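Local coordinates for tRNA delta(2)-isopentenylpyrophosphate transferase (Bacillus halodurans, PDB 3EXA), which probably transfers a dimethylallyl group from dimethylallyl diphosphate to the N6 atom of the adenine at position 37 of tRNAs that read codons beginning with uridine, at residues D141-I146 against R164-I169. Sequence-based numbering, arbitrary orientation.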
loop_
_atom_site.group_PDB
_atom_site.type_symbol
_atom_site.label_atom_id
_atom_site.label_comp_id
_atom_site.label_asym_id
_atom_site.label_seq_id
_atom_site.Cartn_x
_atom_site.Cartn_y
_atom_site.Cartn_z
ATOM N N ASP A 141 17.106 18.274 1.269
ATOM C CA ASP A 141 18.382 17.837 1.819
ATOM C C ASP A 141 18.181 16.507 2.538
ATOM O O ASP A 141 19.074 15.659 2.543
ATOM C CB ASP A 141 18.960 18.882 2.779
ATOM C CG ASP A 141 19.374 20.162 2.067
ATOM O OD1 ASP A 141 19.937 20.074 0.952
ATOM O OD2 ASP A 141 19.146 21.258 2.623
ATOM N N LYS A 142 17.002 16.325 3.132
ATOM C CA LYS A 142 16.691 15.088 3.843
ATOM C C LYS A 142 16.786 13.900 2.896
ATOM O O LYS A 142 17.369 12.868 3.226
ATOM C CB LYS A 142 15.281 15.143 4.441
ATOM C CG LYS A 142 14.837 13.825 5.087
ATOM C CD LYS A 142 13.409 13.903 5.630
ATOM C CE LYS A 142 13.320 14.719 6.923
ATOM N NZ LYS A 142 13.952 14.038 8.107
ATOM N N LEU A 143 16.206 14.053 1.713
ATOM C CA LEU A 143 16.218 12.990 0.726
ATOM C C LEU A 143 17.606 12.846 0.101
ATOM O O LEU A 143 18.039 11.739 -0.212
ATOM C CB LEU A 143 15.148 13.286 -0.329
ATOM C CG LEU A 143 14.893 12.316 -1.481
ATOM C CD1 LEU A 143 15.820 12.646 -2.631
ATOM C CD2 LEU A 143 15.068 10.882 -1.010
ATOM N N SER A 144 18.304 13.971 -0.048
ATOM C CA SER A 144 19.649 14.016 -0.637
ATOM C C SER A 144 20.672 13.246 0.212
ATOM O O SER A 144 21.659 12.717 -0.306
ATOM C CB SER A 144 20.088 15.484 -0.793
ATOM O OG SER A 144 21.248 15.625 -1.591
ATOM N N LYS A 145 20.429 13.188 1.518
ATOM C CA LYS A 145 21.315 12.484 2.436
ATOM C C LYS A 145 20.996 10.984 2.472
ATOM O O LYS A 145 21.794 10.182 2.965
ATOM C CB LYS A 145 21.181 13.064 3.850
ATOM C CG LYS A 145 22.020 12.348 4.898
ATOM C CD LYS A 145 21.477 12.567 6.291
ATOM C CE LYS A 145 22.101 11.595 7.291
ATOM N NZ LYS A 145 21.383 11.605 8.614
ATOM N N ILE A 146 19.827 10.614 1.951
ATOM C CA ILE A 146 19.386 9.216 1.929
ATOM C C ILE A 146 19.462 8.649 0.504
ATOM O O ILE A 146 19.318 7.447 0.288
ATOM C CB ILE A 146 17.921 9.098 2.473
ATOM C CG1 ILE A 146 17.728 7.782 3.236
ATOM C CG2 ILE A 146 16.932 9.170 1.331
ATOM C CD1 ILE A 146 17.742 6.531 2.372
ATOM N N ARG A 164 7.092 11.962 -2.159
ATOM C CA ARG A 164 6.840 10.666 -2.774
ATOM C C ARG A 164 8.091 9.792 -2.702
ATOM O O ARG A 164 8.017 8.611 -2.368
ATOM C CB ARG A 164 6.416 10.875 -4.228
ATOM C CG ARG A 164 6.495 9.639 -5.106
ATOM C CD ARG A 164 5.470 8.586 -4.719
ATOM N NE ARG A 164 4.609 8.239 -5.848
ATOM C CZ ARG A 164 5.046 7.806 -7.027
ATOM N NH1 ARG A 164 6.348 7.662 -7.253
ATOM N NH2 ARG A 164 4.181 7.521 -7.991
ATOM N N ALA A 165 9.241 10.380 -3.014
ATOM C CA ALA A 165 10.509 9.653 -2.988
ATOM C C ALA A 165 10.841 9.128 -1.596
ATOM O O ALA A 165 11.299 7.997 -1.444
ATOM C CB ALA A 165 11.634 10.552 -3.479
ATOM N N LEU A 166 10.615 9.952 -0.581
ATOM C CA LEU A 166 10.914 9.546 0.782
ATOM C C LEU A 166 9.962 8.454 1.275
ATOM O O LEU A 166 10.343 7.628 2.104
ATOM C CB LEU A 166 10.864 10.758 1.724
ATOM C CG LEU A 166 11.835 11.920 1.423
ATOM C CD1 LEU A 166 11.407 13.178 2.177
ATOM C CD2 LEU A 166 13.250 11.525 1.805
ATOM N N GLU A 167 8.728 8.435 0.774
ATOM C CA GLU A 167 7.784 7.413 1.217
ATOM C C GLU A 167 8.146 6.072 0.596
ATOM O O GLU A 167 8.080 5.035 1.254
ATOM C CB GLU A 167 6.339 7.764 0.829
ATOM C CG GLU A 167 5.786 9.076 1.379
ATOM C CD GLU A 167 4.289 9.232 1.108
ATOM O OE1 GLU A 167 3.484 8.624 1.839
ATOM O OE2 GLU A 167 3.912 9.945 0.156
ATOM N N ILE A 168 8.516 6.100 -0.681
ATOM C CA ILE A 168 8.889 4.882 -1.386
ATOM C C ILE A 168 10.101 4.235 -0.722
ATOM O O ILE A 168 10.163 3.010 -0.584
ATOM C CB ILE A 168 9.210 5.169 -2.863
ATOM C CG1 ILE A 168 7.912 5.508 -3.613
ATOM C CG2 ILE A 168 9.911 3.971 -3.484
ATOM C CD1 ILE A 168 8.091 5.800 -5.106
ATOM N N ILE A 169 11.053 5.063 -0.297
ATOM C CA ILE A 169 12.273 4.586 0.357
ATOM C C ILE A 169 11.941 3.938 1.695
ATOM O O ILE A 169 12.431 2.846 2.009
ATOM C CB ILE A 169 13.280 5.754 0.565
ATOM C CG1 ILE A 169 13.800 6.224 -0.801
ATOM C CG2 ILE A 169 14.429 5.314 1.477
ATOM C CD1 ILE A 169 14.662 7.483 -0.773
#
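Leu143, near the end of helix 136-144, packs against Leu166 and Ile169, which stand one turn apart on helix 159-171. Leu143 CB lies 3.4 Å from Leu166 CD2. Leu143 CG, anti to the backbone N (chi1 -178°), stands 3.8 Å from Leu166 CD2 and 4.2 Å from Ala165 CB. At the tip, Leu143 CD2 touches two methyls at once, Leu166 CD2 and, at 3.4 Å, Ile169 CD1. Both contacts, like Leu143 CB to Leu166 CD2, are tighter than usual van der Waals spacing. The small Ala165 suits the spot beside Leu143, since a lone methyl fills it without pushing the helices apart.

Ile146, three residues further on, extends the apolar surface. The side chains of Ile146 and Ile169 lie antiparallel, Ile146 CG2 meeting Ile169 CD1 at 3.5 Å and Ile146 CD1 meeting Ile169 CG2 at 3.6 Å. Lys142 closes the other end with its aliphatic part, Lys142 CD lying 4.1 Å from Leu166 CD1. Its flexible chain, bent at chi3 and chi4, can cover a leucine and still carry a charge, which makes a cation-pi contact with Phe130.

The pair belongs to a helical lobe remote from the nucleotide-binding P-loop. Leu166 also touches Tyr123 and Leu127 of helix 121-133, while Leu143 reaches Ala151 of helix 148-151, so four helices meet here. Arg164, in a region thought to interact with tRNA, donates to Thr172 O of the second subunit. The join is apolar, 270 Å² in all, with no directional bond between the segments, so it rests on van der Waals contact and on burying Leu143 and Leu166.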